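Local coordinates for protein tonb-dependent siderophore receptor (PDB 5FR8) that probably binds iron-chelating siderophores, possibly including ferric enterobactin, at the outer membrane in the initial step of iron uptake, at residues Q249-N263 / E288-E302. Sequence-based numbering, arbitrary orientation.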
loop_
_atom_site.group_PDB
_atom_site.type_symbol
_atom_site.label_atom_id
_atom_site.label_comp_id
_atom_site.label_asym_id
_atom_site.label_seq_id
_atom_site.Cartn_x
_atom_site.Cartn_y
_atom_site.Cartn_z
ATOM N N GLN A 249 -6.817 -25.194 -26.783
ATOM C CA GLN A 249 -7.436 -23.918 -26.432
ATOM C C GLN A 249 -7.717 -23.715 -24.945
ATOM O O GLN A 249 -8.389 -22.749 -24.587
ATOM C CB GLN A 249 -8.728 -23.737 -27.219
ATOM C CG GLN A 249 -9.605 -24.961 -27.221
ATOM C CD GLN A 249 -10.482 -25.034 -28.451
ATOM O OE1 GLN A 249 -10.458 -24.155 -29.301
ATOM N NE2 GLN A 249 -11.268 -26.095 -28.547
ATOM N N GLN A 250 -7.195 -24.587 -24.080
ATOM C CA GLN A 250 -7.462 -24.488 -22.630
ATOM C C GLN A 250 -6.224 -24.627 -21.765
ATOM O O GLN A 250 -5.451 -25.564 -21.919
ATOM C CB GLN A 250 -8.478 -25.540 -22.204
ATOM C CG GLN A 250 -9.865 -25.267 -22.753
ATOM C CD GLN A 250 -10.870 -26.266 -22.265
ATOM O OE1 GLN A 250 -10.895 -26.590 -21.081
ATOM N NE2 GLN A 250 -11.702 -26.780 -23.171
ATOM N N THR A 251 -6.046 -23.697 -20.838
ATOM C CA THR A 251 -4.871 -23.692 -19.964
ATOM C C THR A 251 -5.329 -23.607 -18.516
ATOM O O THR A 251 -6.316 -22.948 -18.201
ATOM C CB THR A 251 -3.918 -22.517 -20.273
ATOM O OG1 THR A 251 -3.367 -22.660 -21.585
ATOM C CG2 THR A 251 -2.779 -22.499 -19.334
ATOM N N VAL A 252 -4.623 -24.304 -17.631
ATOM C CA VAL A 252 -4.946 -24.287 -16.212
ATOM C C VAL A 252 -3.688 -23.936 -15.412
ATOM O O VAL A 252 -2.640 -24.557 -15.595
ATOM C CB VAL A 252 -5.502 -25.639 -15.772
ATOM C CG1 VAL A 252 -5.726 -25.640 -14.282
ATOM C CG2 VAL A 252 -6.802 -25.941 -16.503
ATOM N N LEU A 253 -3.802 -22.921 -14.552
ATOM C CA LEU A 253 -2.720 -22.493 -13.673
ATOM C C LEU A 253 -3.038 -22.778 -12.224
ATOM O O LEU A 253 -4.141 -22.538 -11.736
ATOM C CB LEU A 253 -2.493 -21.014 -13.791
ATOM C CG LEU A 253 -1.677 -20.586 -14.997
ATOM C CD1 LEU A 253 -2.506 -20.638 -16.276
ATOM C CD2 LEU A 253 -1.158 -19.173 -14.766
ATOM N N LEU A 254 -2.041 -23.260 -11.512
ATOM C CA LEU A 254 -2.163 -23.441 -10.092
ATOM C C LEU A 254 -1.120 -22.556 -9.451
ATOM O O LEU A 254 0.052 -22.645 -9.815
ATOM C CB LEU A 254 -1.873 -24.891 -9.746
ATOM C CG LEU A 254 -1.960 -25.208 -8.256
ATOM C CD1 LEU A 254 -3.412 -25.128 -7.799
ATOM C CD2 LEU A 254 -1.357 -26.572 -7.954
ATOM N N ASP A 255 -1.525 -21.696 -8.519
ATOM C CA ASP A 255 -0.559 -20.937 -7.711
ATOM C C ASP A 255 -0.763 -21.258 -6.250
ATOM O O ASP A 255 -1.837 -21.024 -5.700
ATOM C CB ASP A 255 -0.718 -19.425 -7.901
ATOM C CG ASP A 255 -0.333 -18.941 -9.309
ATOM O OD1 ASP A 255 0.786 -19.216 -9.787
ATOM O OD2 ASP A 255 -1.162 -18.260 -9.925
ATOM N N ILE A 256 0.266 -21.815 -5.630
ATOM C CA ILE A 256 0.274 -22.050 -4.190
ATOM C C ILE A 256 1.477 -21.357 -3.592
ATOM O O ILE A 256 2.607 -21.681 -3.972
ATOM C CB ILE A 256 0.471 -23.520 -3.849
ATOM C CG1 ILE A 256 -0.670 -24.346 -4.406
ATOM C CG2 ILE A 256 0.575 -23.673 -2.348
ATOM C CD1 ILE A 256 -0.509 -25.816 -4.147
ATOM N N SER A 257 1.245 -20.430 -2.664
ATOM C CA SER A 257 2.347 -19.771 -1.997
ATOM C C SER A 257 2.076 -19.610 -0.513
ATOM O O SER A 257 0.930 -19.409 -0.120
ATOM C CB SER A 257 2.601 -18.391 -2.596
ATOM O OG SER A 257 1.715 -17.458 -2.024
ATOM N N SER A 258 3.135 -19.665 0.303
ATOM C CA SER A 258 3.026 -19.324 1.731
ATOM C C SER A 258 4.191 -18.418 2.191
ATOM O O SER A 258 5.332 -18.584 1.760
ATOM C CB SER A 258 2.945 -20.604 2.572
ATOM O OG SER A 258 4.229 -21.155 2.731
ATOM N N SER A 259 3.883 -17.449 3.045
ATOM C CA SER A 259 4.865 -16.499 3.533
ATOM C C SER A 259 4.653 -16.241 4.995
ATOM O O SER A 259 3.533 -16.294 5.501
ATOM C CB SER A 259 4.744 -15.167 2.808
ATOM O OG SER A 259 5.034 -15.307 1.426
ATOM N N LYS A 260 5.755 -15.939 5.662
ATOM C CA LYS A 260 5.759 -15.558 7.052
ATOM C C LYS A 260 6.658 -14.339 7.209
ATOM O O LYS A 260 7.793 -14.309 6.721
ATOM C CB LYS A 260 6.273 -16.723 7.901
ATOM C CG LYS A 260 6.821 -16.349 9.269
ATOM C CD LYS A 260 7.136 -17.593 10.099
ATOM C CE LYS A 260 8.113 -17.256 11.231
ATOM N NZ LYS A 260 8.234 -18.350 12.229
ATOM N N GLN A 261 6.141 -13.336 7.903
ATOM C CA GLN A 261 6.915 -12.157 8.231
ATOM C C GLN A 261 6.998 -11.947 9.738
ATOM O O GLN A 261 5.979 -11.700 10.384
ATOM C CB GLN A 261 6.253 -10.963 7.613
ATOM C CG GLN A 261 6.761 -10.631 6.235
ATOM C CD GLN A 261 5.922 -9.535 5.623
ATOM O OE1 GLN A 261 5.308 -8.743 6.356
ATOM N NE2 GLN A 261 5.897 -9.461 4.284
ATOM N N GLY A 262 8.198 -12.028 10.293
ATOM C CA GLY A 262 8.370 -11.847 11.735
ATOM C C GLY A 262 9.192 -10.595 11.938
ATOM O O GLY A 262 10.238 -10.432 11.326
ATOM N N ASN A 263 8.741 -9.698 12.790
ATOM C CA ASN A 263 9.463 -8.466 12.944
ATOM C C ASN A 263 10.608 -8.598 13.920
ATOM O O ASN A 263 10.754 -9.618 14.589
ATOM C CB ASN A 263 8.521 -7.385 13.432
ATOM C CG ASN A 263 8.501 -7.290 14.916
ATOM O OD1 ASN A 263 8.423 -8.293 15.594
ATOM N ND2 ASN A 263 8.580 -6.074 15.432
ATOM N N GLU A 288 10.767 -10.601 18.322
ATOM C CA GLU A 288 9.616 -10.708 17.435
ATOM C C GLU A 288 8.301 -10.448 18.202
ATOM O O GLU A 288 7.785 -11.334 18.879
ATOM C CB GLU A 288 9.595 -12.107 16.788
ATOM C CG GLU A 288 8.581 -12.280 15.662
ATOM C CD GLU A 288 8.744 -13.560 14.841
ATOM O OE1 GLU A 288 9.871 -13.934 14.440
ATOM O OE2 GLU A 288 7.714 -14.206 14.574
ATOM N N THR A 289 7.761 -9.233 18.098
ATOM C CA THR A 289 6.546 -8.863 18.832
ATOM C C THR A 289 5.311 -8.924 17.969
ATOM O O THR A 289 4.196 -8.925 18.482
ATOM C CB THR A 289 6.616 -7.427 19.342
ATOM O OG1 THR A 289 6.809 -6.562 18.218
ATOM C CG2 THR A 289 7.735 -7.275 20.333
ATOM N N ASN A 290 5.501 -8.915 16.660
ATOM C CA ASN A 290 4.406 -9.179 15.748
ATOM C C ASN A 290 4.862 -10.087 14.623
ATOM O O ASN A 290 6.030 -10.068 14.214
ATOM C CB ASN A 290 3.817 -7.892 15.179
ATOM C CG ASN A 290 4.746 -7.201 14.219
ATOM O OD1 ASN A 290 4.817 -7.536 13.035
ATOM N ND2 ASN A 290 5.441 -6.196 14.716
ATOM N N THR A 291 3.915 -10.865 14.120
ATOM C CA THR A 291 4.199 -11.906 13.163
ATOM C C THR A 291 3.014 -12.014 12.212
ATOM O O THR A 291 1.862 -12.071 12.650
ATOM C CB THR A 291 4.392 -13.245 13.871
ATOM O OG1 THR A 291 5.222 -13.058 15.031
ATOM C CG2 THR A 291 5.008 -14.249 12.918
ATOM N N MET A 292 3.305 -12.039 10.917
ATOM C CA MET A 292 2.298 -11.904 9.895
ATOM C C MET A 292 2.406 -13.165 9.050
ATOM O O MET A 292 3.481 -13.443 8.522
ATOM C CB MET A 292 2.611 -10.637 9.053
ATOM C CG MET A 292 1.404 -9.813 8.580
ATOM S SD MET A 292 0.318 -9.181 9.905
ATOM C CE MET A 292 1.641 -8.683 10.981
ATOM N N TYR A 293 1.333 -13.952 8.955
ATOM C CA TYR A 293 1.341 -15.178 8.125
ATOM C C TYR A 293 0.400 -15.015 6.949
ATOM O O TYR A 293 -0.689 -14.497 7.114
ATOM C CB TYR A 293 0.853 -16.380 8.897
ATOM C CG TYR A 293 1.626 -16.710 10.115
ATOM C CD1 TYR A 293 1.449 -15.988 11.283
ATOM C CD2 TYR A 293 2.506 -17.791 10.122
ATOM C CE1 TYR A 293 2.163 -16.309 12.442
ATOM C CE2 TYR A 293 3.223 -18.112 11.254
ATOM C CZ TYR A 293 3.044 -17.365 12.413
ATOM O OH TYR A 293 3.744 -17.687 13.540
ATOM N N ARG A 294 0.807 -15.466 5.768
ATOM C CA ARG A 294 -0.065 -15.389 4.633
ATOM C C ARG A 294 0.004 -16.631 3.764
ATOM O O ARG A 294 1.060 -16.990 3.267
ATOM C CB ARG A 294 0.327 -14.204 3.807
ATOM C CG ARG A 294 -0.690 -13.826 2.761
ATOM C CD ARG A 294 -0.165 -12.742 1.855
ATOM N NE ARG A 294 -0.588 -13.002 0.485
ATOM C CZ ARG A 294 -1.816 -12.789 0.042
ATOM N NH1 ARG A 294 -2.745 -12.306 0.872
ATOM N NH2 ARG A 294 -2.102 -13.072 -1.230
ATOM N N ASP A 295 -1.132 -17.275 3.565
ATOM C CA ASP A 295 -1.233 -18.419 2.654
ATOM C C ASP A 295 -2.227 -18.105 1.531
ATOM O O ASP A 295 -3.235 -17.460 1.762
ATOM C CB ASP A 295 -1.704 -19.652 3.426
ATOM C CG ASP A 295 -0.633 -20.204 4.380
ATOM O OD1 ASP A 295 0.444 -19.612 4.466
ATOM O OD2 ASP A 295 -0.852 -21.216 5.052
ATOM N N SER A 296 -1.944 -18.555 0.319
ATOM C CA SER A 296 -2.729 -18.155 -0.844
ATOM C C SER A 296 -2.785 -19.269 -1.858
ATOM O O SER A 296 -1.758 -19.846 -2.208
ATOM C CB SER A 296 -2.097 -16.921 -1.505
ATOM O OG SER A 296 -3.036 -16.170 -2.275
ATOM N N TYR A 297 -3.982 -19.552 -2.351
ATOM C CA TYR A 297 -4.169 -20.554 -3.412
ATOM C C TYR A 297 -4.997 -19.938 -4.535
ATOM O O TYR A 297 -6.029 -19.341 -4.286
ATOM C CB TYR A 297 -4.907 -21.772 -2.901
ATOM C CG TYR A 297 -4.364 -22.321 -1.625
ATOM C CD1 TYR A 297 -4.396 -21.555 -0.466
ATOM C CD2 TYR A 297 -3.857 -23.617 -1.555
ATOM C CE1 TYR A 297 -3.912 -22.049 0.718
ATOM C CE2 TYR A 297 -3.361 -24.113 -0.361
ATOM C CZ TYR A 297 -3.394 -23.319 0.771
ATOM O OH TYR A 297 -2.904 -23.741 1.978
ATOM N N ALA A 298 -4.562 -20.092 -5.772
ATOM C CA ALA A 298 -5.402 -19.667 -6.860
ATOM C C ALA A 298 -5.416 -20.718 -7.937
ATOM O O ALA A 298 -4.440 -21.438 -8.122
ATOM C CB ALA A 298 -4.921 -18.370 -7.406
ATOM N N LEU A 299 -6.549 -20.804 -8.621
ATOM C CA LEU A 299 -6.745 -21.726 -9.720
ATOM C C LEU A 299 -7.355 -20.926 -10.861
ATOM O O LEU A 299 -8.334 -20.196 -10.677
ATOM C CB LEU A 299 -7.707 -22.824 -9.289
ATOM C CG LEU A 299 -7.766 -24.123 -10.092
ATOM C CD1 LEU A 299 -6.434 -24.857 -10.109
ATOM C CD2 LEU A 299 -8.822 -24.999 -9.465
ATOM N N THR A 300 -6.768 -21.037 -12.039
ATOM C CA THR A 300 -7.190 -20.208 -13.156
ATOM C C THR A 300 -7.390 -21.037 -14.404
ATOM O O THR A 300 -6.595 -21.913 -14.688
ATOM C CB THR A 300 -6.147 -19.138 -13.452
ATOM O OG1 THR A 300 -5.906 -18.382 -12.256
ATOM C CG2 THR A 300 -6.656 -18.214 -14.535
ATOM N N HIS A 301 -8.459 -20.759 -15.142
ATOM C CA HIS A 301 -8.686 -21.368 -16.462
ATOM C C HIS A 301 -8.831 -20.280 -17.528
ATOM O O HIS A 301 -9.583 -19.322 -17.373
ATOM C CB HIS A 301 -9.926 -22.280 -16.424
ATOM C CG HIS A 301 -10.260 -22.941 -17.727
ATOM N ND1 HIS A 301 -10.866 -22.271 -18.767
ATOM C CD2 HIS A 301 -10.095 -24.216 -18.153
ATOM C CE1 HIS A 301 -11.055 -23.104 -19.778
ATOM N NE2 HIS A 301 -10.595 -24.292 -19.432
ATOM N N GLU A 302 -8.094 -20.443 -18.611
ATOM C CA GLU A 302 -8.125 -19.489 -19.690
ATOM C C GLU A 302 -8.412 -20.156 -21.022
ATOM O O GLU A 302 -7.622 -20.954 -21.518
ATOM C CB GLU A 302 -6.828 -18.689 -19.770
ATOM C CG GLU A 302 -5.610 -19.281 -19.096
ATOM C CD GLU A 302 -4.551 -18.221 -18.808
ATOM O OE1 GLU A 302 -4.827 -17.312 -17.991
ATOM O OE2 GLU A 302 -3.451 -18.284 -19.406
#
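Asn263 meets the turn into strand 290-302 with its amide oxygen, which is gripped twice. Thr289 N donates to Asn263 OD1 at 2.8 Å, in the carbonyl plane and on a lone pair, whereas the straighter bond from Asn290 N (3.2 Å to Asn263 OD1) comes from above that plane; together they fix the rotation of the amide. Its other end, ND2, binds Glu231 and makes a weak bond to Thr289 OG1. Alongside, Glu288, with CG anti to the backbone N (chi1 -170°) and an extended chain, lays its carboxylate over Gly262, CD lying 3.6 Å from Gly262 CA; Thr291 OG1 donates to the anti lone pair of Glu288 OE2.

At the far end His301 points NE2 at Gln250 OE1 (2.8 Å). The bond is nearly straight and runs in the ring plane, but it strikes the amide from above, the two planes being 62° apart. Between these polar ends, Leu254 CD1 meets Leu299 CD1 at 3.8 Å on the surface that carries Ile256 and Tyr297, while Asp255 and Arg294 point to the other face, forming salt bridges with Arg241 and Asp317 respectively. Arg294 also makes a cation-pi contact with Trp126. Regular backbone bonding, from Thr251-Glu302 to Gln261-Met292, joins adjacent antiparallel strands, as in the β-barrel of TonB-dependent receptors, with an apolar belt outside and a largely polar lining facing the plug.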